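Local coordinates for hypothetical protein (Mus musculus, PDB 1VKB) that probably acts as a gamma-glutamylamine cyclotransferase of the AIG2-like family, at residues Q26-V31 / L153-R158; V55-G58 / P63-L66; R88-F93 / F125-A130; P140-Y145 / G149-R154; L22-P27 / A40-R45. All blocks are in the same frame, centred on the assembly; numbering follows the deposited sequence. Where two conformers were deposited one is given.

Interaction 1 spans most of the chain, and interactions 2 and 3 lie nested within the loop it closes. Gln26 and Pro27 are common to interactions 1 and 5, whereas Leu153 and Arg154 are common to interactions 1 and 4. Along the chain, interaction 5 closes first, then interaction 2 opens, followed by 3 and 4. Interactions 2, 3 and 5 all reach the mixed sheet: strands 62-66 and 121-129 are neighbours in it, and strand 40-48 belongs to it too. Centres run from about 9 Å apart (interactions 2 and 4) to about 21 Å (3 and 4). The C-terminal tail thus ties the loop after strand 14-18 to the region beside hairpin 54-57/62-66.

Interaction 1. Residues Q26-V31 / L153-R158; sequences QPNHKV and LRYNPR. With FMT (formic acid), chain B; FMT (formic acid), chain D.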
# COMPACT_ATOMS: atom_id res chain seq x y z
N GLN A 26 4.53 -10.45 -1.90
CA GLN A 26 4.65 -9.98 -0.53
C GLN A 26 3.67 -10.73 0.41
O GLN A 26 2.73 -11.42 -0.07
CB GLN A 26 4.51 -8.45 -0.49
CG GLN A 26 5.66 -7.74 -1.24
CD GLN A 26 7.00 -8.04 -0.65
OE1 GLN A 26 7.12 -8.06 0.55
NE2 GLN A 26 8.03 -8.22 -1.49
N PRO A 27 3.91 -10.68 1.71
CA PRO A 27 3.28 -11.68 2.60
C PRO A 27 1.75 -11.75 2.66
O PRO A 27 1.23 -12.83 3.00
CB PRO A 27 3.91 -11.38 3.98
CG PRO A 27 5.19 -10.66 3.65
CD PRO A 27 4.89 -9.85 2.44
N ASN A 28 1.05 -10.65 2.36
CA ASN A 28 -0.43 -10.64 2.43
C ASN A 28 -1.09 -10.61 1.08
O ASN A 28 -2.29 -10.39 0.97
CB ASN A 28 -0.96 -9.49 3.30
CG ASN A 28 -0.71 -9.70 4.79
OD1 ASN A 28 -0.92 -10.81 5.30
ND2 ASN A 28 -0.16 -8.66 5.47
N HIS A 29 -0.32 -10.85 0.03
CA HIS A 29 -0.90 -10.85 -1.30
C HIS A 29 -2.09 -11.82 -1.44
O HIS A 29 -3.01 -11.53 -2.17
CB HIS A 29 0.13 -11.17 -2.40
CG HIS A 29 -0.39 -10.91 -3.79
ND1 HIS A 29 -0.82 -9.66 -4.20
CD2 HIS A 29 -0.60 -11.75 -4.83
CE1 HIS A 29 -1.24 -9.75 -5.45
NE2 HIS A 29 -1.11 -11.00 -5.85
N LYS A 30 -2.05 -12.98 -0.76
CA LYS A 30 -3.15 -13.95 -0.87
C LYS A 30 -4.51 -13.35 -0.69
O LYS A 30 -5.48 -13.84 -1.26
CB LYS A 30 -3.00 -15.13 0.16
CG LYS A 30 -1.93 -16.19 -0.17
CD LYS A 30 -1.77 -17.29 0.99
CE LYS A 30 -3.07 -18.08 1.19
NZ LYS A 30 -3.54 -18.64 -0.10
N VAL A 31 -4.64 -12.32 0.16
CA VAL A 31 -5.99 -11.81 0.42
C VAL A 31 -6.61 -11.18 -0.82
O VAL A 31 -7.82 -11.15 -0.94
CB VAL A 31 -6.07 -10.81 1.62
CG1 VAL A 31 -5.55 -11.45 2.89
CG2 VAL A 31 -5.35 -9.54 1.30
N LEU A 153 13.88 -6.52 8.53
CA LEU A 153 12.62 -6.46 9.26
C LEU A 153 11.49 -7.15 8.48
O LEU A 153 10.77 -6.54 7.70
CB LEU A 153 12.27 -5.01 9.52
CG LEU A 153 13.33 -4.26 10.34
CD1 LEU A 153 13.02 -2.75 10.31
CD2 LEU A 153 13.38 -4.84 11.76
N ARG A 154 11.36 -8.44 8.71
CA ARG A 154 10.42 -9.27 8.02
C ARG A 154 9.05 -9.11 8.70
O ARG A 154 8.93 -9.04 9.95
CB ARG A 154 10.94 -10.71 8.10
CG ARG A 154 10.17 -11.75 7.31
CD ARG A 154 10.53 -13.22 7.73
NE ARG A 154 10.05 -14.17 6.76
CZ ARG A 154 8.86 -14.78 6.80
NH1 ARG A 154 7.99 -14.59 7.77
NH2 ARG A 154 8.57 -15.61 5.82
N TYR A 155 8.02 -9.03 7.88
CA TYR A 155 6.68 -8.89 8.37
C TYR A 155 6.29 -10.04 9.28
O TYR A 155 6.61 -11.19 9.01
CB TYR A 155 5.71 -8.82 7.19
CG TYR A 155 4.27 -8.85 7.61
CD1 TYR A 155 3.64 -7.71 8.13
CD2 TYR A 155 3.51 -10.02 7.49
CE1 TYR A 155 2.30 -7.73 8.46
CE2 TYR A 155 2.16 -10.05 7.84
CZ TYR A 155 1.57 -8.93 8.35
OH TYR A 155 0.26 -8.96 8.69
N ASN A 156 5.62 -9.71 10.38
CA ASN A 156 5.03 -10.76 11.19
C ASN A 156 3.57 -10.45 11.44
O ASN A 156 3.15 -9.28 11.50
CB ASN A 156 5.88 -11.09 12.42
CG ASN A 156 5.99 -9.99 13.37
OD1 ASN A 156 5.03 -9.70 14.09
ND2 ASN A 156 7.15 -9.34 13.40
N PRO A 157 2.75 -11.50 11.48
CA PRO A 157 1.31 -11.31 11.45
C PRO A 157 0.77 -10.75 12.75
O PRO A 157 1.36 -10.89 13.82
CB PRO A 157 0.78 -12.72 11.17
CG PRO A 157 1.78 -13.61 11.68
CD PRO A 157 3.11 -12.92 11.53
N ARG A 158 -0.39 -10.11 12.62
CA ARG A 158 -0.90 -9.22 13.66
C ARG A 158 -1.10 -9.82 15.04
O ARG A 158 -0.90 -9.11 16.05
CB ARG A 158 -2.19 -8.58 13.20
CG ARG A 158 -1.92 -7.46 12.24
CD ARG A 158 -3.19 -6.83 11.70
NE ARG A 158 -2.98 -6.14 10.43
CZ ARG A 158 -3.93 -5.45 9.80
NH1 ARG A 158 -5.15 -5.34 10.36
NH2 ARG A 158 -3.66 -4.87 8.62
C FMT B . -0.69 -5.86 7.78
O1 FMT B . -1.21 -4.73 7.68
O2 FMT B . -0.77 -6.62 8.78
C FMT D . -2.61 -10.86 -8.76
O1 FMT D . -3.02 -10.86 -9.92
O2 FMT D . -1.47 -11.19 -8.48
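The Tyr155 ring takes Pro27 and Asn28 obliquely, whereas a formic acid (chain B) sits at its edge, near the ring plane. These groups meet where the C-terminal tail of this gamma-glutamyl cyclotransferase-like fold is laid against the type I beta turn running from Gln26 to His29, which His29 N closes on Gln26 O at 3.1 Å. The amide of Asn28 and the tyrosine ring have planes 84° apart, and the two side chains cross at about a right angle. Asn28 ND2 is directed at the phenol oxygen in a straight (169°) but weak hydrogen bond, 3.3 Å to Tyr155 OH; the stronger partner of that nitrogen is Thr21 OG1. Apolar contact is led by Pro27 CB, 3.8 Å from Tyr155 CD2. With CG anti to the backbone N (chi1 172°), the tyrosine carries its ring across to Pro27 and Asn28. The formic acid, probably from the crystallisation liquor, is gripped on O2 by two donors: Tyr155 OH at 2.6 Å and Arg158 NE at 2.8 Å. Arg158, extended from CG to NE, presents the edge of its guanidinium to the same molecule, and its NH2 reaches O1 of the formic acid at 2.6 Å.

Interaction 2. Residues V55-G58 / P63-L66; sequences VIAG and PWLL
Backbone hydrogen bonds pair Val55 with Trp64 in both directions: Val55 N gives to Trp64 O at 3.0 Å, and Trp64 N gives to Val55 O at 2.8 Å. The second bond runs nearly along the C=O axis; in the first the donor is tilted from the carbonyl plane. Val55 O also receives a CA-H...O contact from Pro63 CA at 3.3 Å. Ile56 and Pro63 form the adjoining non-hydrogen-bonded pair, with their CA atoms 4.4 Å apart, a pairing in which Pro63 need give no N-H to strand 54-57. This is an antiparallel beta hairpin of strands 54-57 and 62-66; their short axes make 130°, some 50° from strictly antiparallel, consistent with a marked twist. A further hydrogen bond comes from a side chain: the indole Trp64 NE1 gives to Ala57 O at 3.1 Å. The acceptor lies in the indole plane, but NE1 stands above the carbonyl plane of Ala57, 51° out of it. Trp64 CG is anti to the carbonyl carbon (chi1 -46°), bringing the five-membered part of the ring over to the strand end at Ala57. Among the apolar contacts, Ala57 CB rests 3.8 Å from Trp64 CD1, and Val55 CG2 meets Leu66 CD2 at 3.9 Å, these two side chains crossing at about a right angle. Beyond the hairpin, Tyr100 stacks on the indole and the Trp136 ring meets it at an inclination.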
# COMPACT_ATOMS: atom_id res chain seq x y z
N VAL A 55 7.80 3.80 5.71
CA VAL A 55 8.58 3.28 6.82
C VAL A 55 8.10 1.87 7.17
O VAL A 55 6.94 1.53 7.00
CB VAL A 55 8.50 4.19 8.09
CG1 VAL A 55 9.10 5.58 7.84
CG2 VAL A 55 7.07 4.35 8.61
N ILE A 56 9.02 1.08 7.69
CA ILE A 56 8.73 -0.25 8.20
C ILE A 56 8.81 -0.14 9.70
O ILE A 56 9.90 0.11 10.28
CB ILE A 56 9.73 -1.26 7.64
CG1 ILE A 56 9.62 -1.37 6.12
CG2 ILE A 56 9.44 -2.62 8.23
CD1 ILE A 56 10.74 -2.18 5.49
N ALA A 57 7.67 -0.29 10.35
CA ALA A 57 7.58 0.18 11.72
C ALA A 57 6.63 -0.63 12.59
O ALA A 57 5.69 -1.27 12.10
CB ALA A 57 7.17 1.65 11.73
N GLY A 58 6.86 -0.56 13.88
CA GLY A 58 6.03 -1.26 14.84
C GLY A 58 6.47 -2.70 15.04
O GLY A 58 7.35 -3.20 14.35
N PRO A 63 4.70 -2.11 6.74
CA PRO A 63 4.98 -0.93 5.96
C PRO A 63 3.86 0.10 6.04
O PRO A 63 2.66 -0.22 5.89
CB PRO A 63 5.09 -1.46 4.55
CG PRO A 63 4.09 -2.61 4.49
CD PRO A 63 4.23 -3.22 5.89
N TRP A 64 4.25 1.35 6.23
CA TRP A 64 3.31 2.46 6.35
C TRP A 64 3.72 3.60 5.47
O TRP A 64 4.83 4.12 5.62
CB TRP A 64 3.26 2.98 7.79
CG TRP A 64 3.17 1.93 8.89
CD1 TRP A 64 4.18 1.26 9.46
CD2 TRP A 64 1.97 1.56 9.62
NE1 TRP A 64 3.71 0.45 10.48
CE2 TRP A 64 2.35 0.62 10.59
CE3 TRP A 64 0.63 1.89 9.53
CZ2 TRP A 64 1.43 0.02 11.46
CZ3 TRP A 64 -0.28 1.30 10.39
CH2 TRP A 64 0.13 0.38 11.34
N LEU A 65 2.81 4.03 4.60
CA LEU A 65 3.01 5.22 3.81
C LEU A 65 2.43 6.40 4.60
O LEU A 65 1.18 6.53 4.76
CB LEU A 65 2.35 5.08 2.43
CG LEU A 65 2.78 6.10 1.38
CD1 LEU A 65 4.26 5.90 1.05
CD2 LEU A 65 1.95 5.92 0.12
N LEU A 66 3.33 7.21 5.16
CA LEU A 66 2.95 8.28 6.06
C LEU A 66 2.40 9.44 5.24
O LEU A 66 2.99 9.82 4.24
CB LEU A 66 4.09 8.73 6.94
CG LEU A 66 4.90 7.68 7.64
CD1 LEU A 66 5.95 8.33 8.54
CD2 LEU A 66 3.98 6.75 8.39

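Interaction 3. Residues R88-F93 / F125-A130; sequences RFLDDF and FVYTTA
Tyr127 OH gives a hydrogen bond to Asp91 OD1 at 2.7 Å. The carboxylate oxygen lies in the plane of the tyrosine ring, at its edge, while the hydroxyl meets OD1 on its anti side, 28° out of the carboxylate plane. The two flat groups are almost perpendicular, with planes 81° apart. One residue earlier in the helix, Leu90 CB comes within 3.2 Å of the same Tyr127 OH and 3.9 Å of Tyr127 CZ, approaching the ring obliquely. The hydroxyl is thus fitted between a carboxylate and an aliphatic carbon. The CB of Asp91 leaves the backbone pointing away from the strand; with CG anti to the carbonyl carbon (chi1 -70°), the carboxylate swings back so that OD1 reaches the tyrosine. These contacts seat helix 84-93 against strand 121-129 of the mixed sheet, where that strand runs parallel to 62-66 and antiparallel to 101-109. Further out, Asp91 OD2 forms a salt bridge with Arg102 NH2, from strand 101-109. Both carboxylate oxygens are thus engaged, which probably limits rotation of the group. The Tyr127 side chain also touches Glu94 and Cys96, and Tyr127 O accepts from Tyr19 OH. On the helix side, Leu90 additionally touches Ile16 of strand 14-18.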
# COMPACT_ATOMS: atom_id res chain seq x y z
N ARG A 88 -14.12 -2.69 0.07
CA ARG A 88 -14.57 -2.70 1.47
C ARG A 88 -13.81 -3.76 2.31
O ARG A 88 -13.60 -3.59 3.51
CB ARG A 88 -16.05 -2.94 1.55
CG ARG A 88 -16.84 -1.77 0.99
CD ARG A 88 -18.33 -1.98 0.95
NE ARG A 88 -18.87 -2.71 2.10
CZ ARG A 88 -19.16 -2.18 3.28
NH1 ARG A 88 -18.97 -0.89 3.52
NH2 ARG A 88 -19.65 -2.95 4.23
N PHE A 89 -13.47 -4.87 1.69
CA PHE A 89 -12.68 -5.93 2.41
C PHE A 89 -11.32 -5.34 2.82
O PHE A 89 -10.89 -5.51 3.96
CB PHE A 89 -12.49 -7.20 1.60
CG PHE A 89 -11.42 -8.07 2.19
CD1 PHE A 89 -11.70 -8.87 3.27
CD2 PHE A 89 -10.11 -7.95 1.76
CE1 PHE A 89 -10.67 -9.63 3.89
CE2 PHE A 89 -9.11 -8.68 2.36
CZ PHE A 89 -9.40 -9.51 3.42
N LEU A 90 -10.64 -4.67 1.88
CA LEU A 90 -9.34 -4.09 2.14
C LEU A 90 -9.42 -2.99 3.20
O LEU A 90 -8.50 -2.87 4.04
CB LEU A 90 -8.68 -3.61 0.86
CG LEU A 90 -8.28 -4.68 -0.15
CD1 LEU A 90 -7.75 -4.13 -1.46
CD2 LEU A 90 -7.26 -5.70 0.47
N ASP A 91 -10.48 -2.20 3.18
CA ASP A 91 -10.71 -1.20 4.28
C ASP A 91 -10.76 -1.84 5.65
O ASP A 91 -10.20 -1.30 6.62
CB ASP A 91 -12.00 -0.39 4.11
CG ASP A 91 -11.96 0.58 2.98
OD1 ASP A 91 -10.90 0.81 2.34
OD2 ASP A 91 -13.02 1.20 2.66
N ASP A 92 -11.42 -2.99 5.73
CA ASP A 92 -11.52 -3.73 6.96
C ASP A 92 -10.19 -4.36 7.28
O ASP A 92 -9.77 -4.33 8.45
CB ASP A 92 -12.58 -4.80 6.78
CG ASP A 92 -12.80 -5.65 7.99
OD1 ASP A 92 -12.94 -5.09 9.08
OD2 ASP A 92 -12.91 -6.90 7.91
N PHE A 93 -9.55 -4.95 6.27
CA PHE A 93 -8.21 -5.59 6.45
C PHE A 93 -7.18 -4.60 7.04
O PHE A 93 -6.39 -4.93 7.94
CB PHE A 93 -7.72 -6.13 5.12
CG PHE A 93 -6.42 -6.88 5.24
CD1 PHE A 93 -6.41 -8.19 5.74
CD2 PHE A 93 -5.22 -6.26 4.95
CE1 PHE A 93 -5.22 -8.86 5.91
CE2 PHE A 93 -4.01 -6.93 5.11
CZ PHE A 93 -4.02 -8.24 5.61
N PHE A 125 -6.84 4.81 -5.14
CA PHE A 125 -6.89 4.77 -3.71
C PHE A 125 -5.58 4.12 -3.17
O PHE A 125 -5.09 3.09 -3.67
CB PHE A 125 -8.08 3.97 -3.20
CG PHE A 125 -9.42 4.64 -3.42
CD1 PHE A 125 -9.66 5.93 -2.99
CD2 PHE A 125 -10.44 3.95 -4.08
CE1 PHE A 125 -10.91 6.54 -3.25
CE2 PHE A 125 -11.67 4.57 -4.30
CZ PHE A 125 -11.88 5.84 -3.89
N VAL A 126 -5.10 4.68 -2.07
CA VAL A 126 -3.89 4.18 -1.40
C VAL A 126 -4.16 4.21 0.09
O VAL A 126 -4.84 5.14 0.56
CB VAL A 126 -2.68 5.10 -1.70
CG1 VAL A 126 -1.40 4.53 -1.07
CG2 VAL A 126 -2.47 5.25 -3.20
N TYR A 127 -3.71 3.19 0.82
CA TYR A 127 -3.82 3.17 2.29
C TYR A 127 -2.64 3.96 2.88
O TYR A 127 -1.51 3.49 2.86
CB TYR A 127 -3.90 1.71 2.79
CG TYR A 127 -5.21 1.10 2.34
CD1 TYR A 127 -6.41 1.46 2.96
CD2 TYR A 127 -5.26 0.22 1.25
CE1 TYR A 127 -7.62 0.96 2.53
CE2 TYR A 127 -6.51 -0.26 0.77
CZ TYR A 127 -7.66 0.09 1.43
OH TYR A 127 -8.87 -0.38 1.00
N THR A 128 -2.91 5.21 3.30
CA THR A 128 -1.89 6.08 3.94
C THR A 128 -2.18 6.13 5.42
O THR A 128 -3.18 5.62 5.87
CB THR A 128 -1.92 7.48 3.34
OG1 THR A 128 -3.21 8.07 3.56
CG2 THR A 128 -1.76 7.41 1.86
N THR A 129 -1.30 6.73 6.21
CA THR A 129 -1.62 6.94 7.60
C THR A 129 -1.15 8.27 8.15
O THR A 129 -0.03 8.71 7.87
CB THR A 129 -1.18 5.80 8.47
OG1 THR A 129 -1.61 6.09 9.81
CG2 THR A 129 0.32 5.68 8.57
N ALA A 130 -2.06 8.90 8.88
CA ALA A 130 -1.82 10.10 9.69
C ALA A 130 -1.78 9.72 11.18
O ALA A 130 -1.62 10.58 12.05
CB ALA A 130 -2.91 11.09 9.48

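Interaction 4. Residues P140-Y145 / G149-R154; sequences PYHESY and GPHGLR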
# COMPACT_ATOMS: atom_id res chain seq x y z
N PRO A 140 14.08 4.86 8.51
CA PRO A 140 14.50 5.03 7.13
C PRO A 140 13.29 5.20 6.21
O PRO A 140 12.31 4.53 6.39
CB PRO A 140 15.21 3.72 6.83
CG PRO A 140 15.73 3.25 8.15
CD PRO A 140 14.58 3.60 9.09
N TYR A 141 13.40 6.07 5.21
CA TYR A 141 12.34 6.27 4.22
C TYR A 141 12.64 5.55 2.94
O TYR A 141 13.63 5.84 2.28
CB TYR A 141 12.12 7.75 3.90
CG TYR A 141 11.69 8.63 5.05
CD1 TYR A 141 11.26 8.12 6.28
CD2 TYR A 141 11.71 10.01 4.91
CE1 TYR A 141 10.86 8.98 7.31
CE2 TYR A 141 11.32 10.87 5.95
CZ TYR A 141 10.88 10.35 7.12
OH TYR A 141 10.54 11.22 8.16
N HIS A 142 11.77 4.59 2.62
CA HIS A 142 11.98 3.64 1.54
C HIS A 142 11.35 4.10 0.26
O HIS A 142 10.29 4.71 0.25
CB HIS A 142 11.34 2.30 1.93
CG HIS A 142 12.09 1.56 2.99
ND1 HIS A 142 13.12 0.70 2.70
CD2 HIS A 142 12.02 1.62 4.34
CE1 HIS A 142 13.63 0.24 3.83
NE2 HIS A 142 12.99 0.79 4.84
N GLU A 143 11.98 3.75 -0.84
CA GLU A 143 11.36 3.95 -2.16
C GLU A 143 10.41 2.80 -2.47
O GLU A 143 9.40 2.97 -3.17
CB GLU A 143 12.45 4.04 -3.23
CG GLU A 143 13.25 5.34 -3.11
CD GLU A 143 14.47 5.39 -4.03
OE1 GLU A 143 14.67 4.45 -4.82
OE2 GLU A 143 15.21 6.39 -3.93
N SER A 144 10.74 1.61 -1.97
CA SER A 144 9.92 0.44 -2.20
C SER A 144 9.99 -0.49 -1.00
O SER A 144 10.98 -0.46 -0.24
CB SER A 144 10.31 -0.31 -3.48
OG SER A 144 11.57 -0.90 -3.41
N TYR A 145 8.97 -1.34 -0.88
CA TYR A 145 8.88 -2.31 0.21
C TYR A 145 9.11 -3.76 -0.26
O TYR A 145 8.47 -4.23 -1.21
CB TYR A 145 7.50 -2.26 0.84
CG TYR A 145 7.29 -3.33 1.90
CD1 TYR A 145 7.89 -3.24 3.12
CD2 TYR A 145 6.48 -4.45 1.63
CE1 TYR A 145 7.71 -4.29 4.11
CE2 TYR A 145 6.27 -5.42 2.57
CZ TYR A 145 6.89 -5.36 3.80
OH TYR A 145 6.67 -6.35 4.72
N GLY A 149 13.76 -7.67 2.33
CA GLY A 149 14.81 -6.71 2.01
C GLY A 149 15.94 -6.62 3.03
O GLY A 149 15.83 -7.19 4.11
N PRO A 150 17.02 -5.93 2.65
CA PRO A 150 18.23 -5.85 3.51
C PRO A 150 18.10 -5.07 4.81
O PRO A 150 18.97 -5.18 5.65
CB PRO A 150 19.31 -5.20 2.60
CG PRO A 150 18.55 -4.61 1.41
CD PRO A 150 17.22 -5.29 1.34
N HIS A 151 17.03 -4.31 5.00
CA HIS A 151 16.68 -3.75 6.32
C HIS A 151 16.52 -4.81 7.43
O HIS A 151 16.58 -4.49 8.64
CB HIS A 151 15.39 -2.93 6.22
CG HIS A 151 14.26 -3.66 5.56
ND1 HIS A 151 13.59 -4.70 6.17
CD2 HIS A 151 13.74 -3.56 4.31
CE1 HIS A 151 12.67 -5.17 5.34
NE2 HIS A 151 12.76 -4.50 4.20
N GLY A 152 16.29 -6.07 7.03
CA GLY A 152 16.16 -7.19 7.97
C GLY A 152 14.90 -7.29 8.85
O GLY A 152 14.85 -8.08 9.82
N LEU A 153 13.88 -6.52 8.53
CA LEU A 153 12.62 -6.46 9.26
C LEU A 153 11.49 -7.15 8.48
O LEU A 153 10.77 -6.54 7.70
CB LEU A 153 12.27 -5.01 9.52
CG LEU A 153 13.33 -4.26 10.34
CD1 LEU A 153 13.02 -2.75 10.31
CD2 LEU A 153 13.38 -4.84 11.76
N ARG A 154 11.36 -8.44 8.71
CA ARG A 154 10.42 -9.27 8.02
C ARG A 154 9.05 -9.11 8.70
O ARG A 154 8.93 -9.04 9.95
CB ARG A 154 10.94 -10.71 8.10
CG ARG A 154 10.17 -11.75 7.31
CD ARG A 154 10.53 -13.22 7.73
NE ARG A 154 10.05 -14.17 6.76
CZ ARG A 154 8.86 -14.78 6.80
NH1 ARG A 154 7.99 -14.59 7.77
NH2 ARG A 154 8.57 -15.61 5.82
O HOH W 1 8.24 -6.12 6.80
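The direct contact is an aromatic pair, His142 with His151, whose closest atoms are His142 CE1 and His151 CD2, 3.8 Å apart. The ring centroids lie 5.5 Å apart with planes at 86°, and the rings approach obliquely. Hydrogen bonds hold the His151 ring: its ND1 accepts from Leu153 N at 3.0 Å, the donor lying near the ring plane, while NE2 bonds to Asp146 O. With CG between the backbone N and the carbonyl carbon (chi1 52°), the ring folds back over its own turn, and Gly149 O stands 3.9 Å above its plane, over the centre. That turn is a type I beta turn from Gly149 to Gly152, with Gly152 N bonded to Gly149 O at 3.2 Å. Water adds a second link between the segments: Tyr145 OH gives to it at 2.6 Å, and the water in turn gives to Leu153 O at 2.7 Å. Both segments belong to the loop region after strand 121-129, and the histidine pair is set against strand 54-57: His142 bonds its backbone to Leu54 and touches Leu54 and Ile56 with its side chain, while His151 packs on Ile56.

Interaction 5. Residues L22-P27 / A40-R45; sequences LKRGQP and AAFRGR. With FMT (formic acid), chain D; FMT (formic acid), chain C.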
# COMPACT_ATOMS: atom_id res chain seq x y z
N LEU A 22 0.59 -6.16 0.53
CA LEU A 22 -0.41 -6.55 -0.48
C LEU A 22 0.10 -6.78 -1.90
O LEU A 22 -0.61 -7.37 -2.71
CB LEU A 22 -1.60 -5.57 -0.51
CG LEU A 22 -2.42 -5.52 0.78
CD1 LEU A 22 -3.39 -4.34 0.72
CD2 LEU A 22 -3.17 -6.78 1.03
N LYS A 23 1.31 -6.32 -2.20
CA LYS A 23 1.91 -6.52 -3.50
C LYS A 23 2.15 -7.99 -3.85
O LYS A 23 2.36 -8.83 -2.96
CB LYS A 23 3.27 -5.82 -3.59
CG LYS A 23 3.25 -4.28 -3.55
CD LYS A 23 4.63 -3.69 -3.98
CE LYS A 23 5.77 -4.12 -3.05
NZ LYS A 23 7.09 -3.50 -3.47
N ARG A 24 2.20 -8.27 -5.15
CA ARG A 24 2.66 -9.58 -5.64
C ARG A 24 3.95 -9.95 -4.96
O ARG A 24 4.84 -9.12 -4.80
CB ARG A 24 2.87 -9.58 -7.14
CG ARG A 24 1.57 -9.62 -7.93
CD ARG A 24 1.78 -9.65 -9.41
NE ARG A 24 0.54 -10.03 -10.09
CZ ARG A 24 0.46 -10.17 -11.41
NH1 ARG A 24 1.51 -9.92 -12.17
NH2 ARG A 24 -0.68 -10.52 -11.97
N GLY A 25 4.02 -11.17 -4.49
CA GLY A 25 5.22 -11.65 -3.87
C GLY A 25 5.47 -11.21 -2.46
O GLY A 25 6.52 -11.54 -1.88
N GLN A 26 4.53 -10.45 -1.90
CA GLN A 26 4.65 -9.98 -0.53
C GLN A 26 3.67 -10.73 0.41
O GLN A 26 2.73 -11.42 -0.07
CB GLN A 26 4.51 -8.45 -0.49
CG GLN A 26 5.66 -7.74 -1.24
CD GLN A 26 7.00 -8.04 -0.65
OE1 GLN A 26 7.12 -8.06 0.55
NE2 GLN A 26 8.03 -8.22 -1.49
N PRO A 27 3.91 -10.68 1.71
CA PRO A 27 3.28 -11.68 2.60
C PRO A 27 1.75 -11.75 2.66
O PRO A 27 1.23 -12.83 3.00
CB PRO A 27 3.91 -11.38 3.98
CG PRO A 27 5.19 -10.66 3.65
CD PRO A 27 4.89 -9.85 2.44
N ALA A 40 -9.98 -8.47 -7.80
CA ALA A 40 -8.84 -7.60 -7.91
C ALA A 40 -8.10 -8.02 -9.15
O ALA A 40 -7.70 -9.19 -9.25
CB ALA A 40 -7.97 -7.70 -6.71
N ALA A 41 -7.97 -7.12 -10.13
CA ALA A 41 -7.22 -7.44 -11.33
C ALA A 41 -5.96 -6.61 -11.41
O ALA A 41 -6.02 -5.37 -11.36
CB ALA A 41 -8.07 -7.18 -12.55
N PHE A 42 -4.81 -7.26 -11.55
CA PHE A 42 -3.54 -6.54 -11.77
C PHE A 42 -3.53 -5.76 -13.05
O PHE A 42 -3.88 -6.29 -14.11
CB PHE A 42 -2.37 -7.54 -11.73
CG PHE A 42 -1.02 -6.92 -11.96
CD1 PHE A 42 -0.34 -6.31 -10.91
CD2 PHE A 42 -0.44 -6.96 -13.22
CE1 PHE A 42 0.93 -5.77 -11.11
CE2 PHE A 42 0.82 -6.39 -13.43
CZ PHE A 42 1.49 -5.79 -12.39
N ARG A 43 -3.15 -4.49 -12.97
CA ARG A 43 -3.06 -3.63 -14.15
C ARG A 43 -1.65 -3.16 -14.51
O ARG A 43 -1.34 -2.92 -15.69
CB ARG A 43 -3.95 -2.42 -13.94
CG ARG A 43 -5.43 -2.78 -13.93
CD ARG A 43 -5.92 -3.26 -15.28
NE ARG A 43 -7.33 -3.56 -15.20
CZ ARG A 43 -7.88 -4.73 -15.43
NH1 ARG A 43 -7.15 -5.75 -15.84
NH2 ARG A 43 -9.18 -4.87 -15.28
N GLY A 44 -0.78 -3.02 -13.52
CA GLY A 44 0.60 -2.63 -13.82
C GLY A 44 1.36 -2.11 -12.63
O GLY A 44 1.02 -2.38 -11.48
N ARG A 45 2.43 -1.40 -12.91
CA ARG A 45 3.34 -0.88 -11.88
C ARG A 45 3.35 0.62 -11.97
O ARG A 45 3.22 1.19 -13.08
CB ARG A 45 4.75 -1.38 -12.12
CG ARG A 45 4.96 -2.87 -11.91
CD ARG A 45 6.41 -3.32 -12.12
NE ARG A 45 6.88 -3.04 -13.49
CZ ARG A 45 7.72 -2.06 -13.86
NH1 ARG A 45 8.22 -1.20 -12.98
NH2 ARG A 45 8.07 -1.93 -15.14
C FMT D . -2.61 -10.86 -8.76
O1 FMT D . -3.02 -10.86 -9.92
O2 FMT D . -1.47 -11.19 -8.48
C FMT C . -0.40 -1.84 1.00
O1 FMT C . -0.39 -0.99 0.09
O2 FMT C . 0.12 -2.99 1.03
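The guanidinium of Arg24 lies flat on the Phe42 ring, its plane only 13° from that of the ring, although the two side chains as a whole cross at about a right angle. Arg24 CZ is 3.9 Å from the ring centroid and 22° off the ring normal, which makes this a cation-pi contact over the face. The overlap is displaced toward the base of the ring: Arg24 NH2 reaches Phe42 CB at 3.4 Å, while Arg24 NH1 sits 3.7 Å from Phe42 CD2. Phe42 CG anti to the backbone N (chi1 179°) directs the ring to the arginine, which is itself extended from CG to NE. Gly44 N covers the opposite face of the ring, 3.7 Å above its centre; Arg43 and Gly44 together face Ile79 as a classic beta bulge in strand 40-48. Arg24 belongs to a type II beta turn from Lys23 to Gln26. Just before it, Leu22 N binds a formic acid (chain C), probably from the crystallisation liquor, though such molecules often mark pockets. At the guanidinium edge, Arg24 NE bonds to O2 of a second formic acid (chain D) at 2.8 Å and NH2 to its O1 at 3.1 Å, while His29 NE2 gives to the same O2. One arginine therefore spends its face on an aromatic ring and its edge on this ligand; if it is bound as formate, its negative charge would balance the positive charge of the arginine.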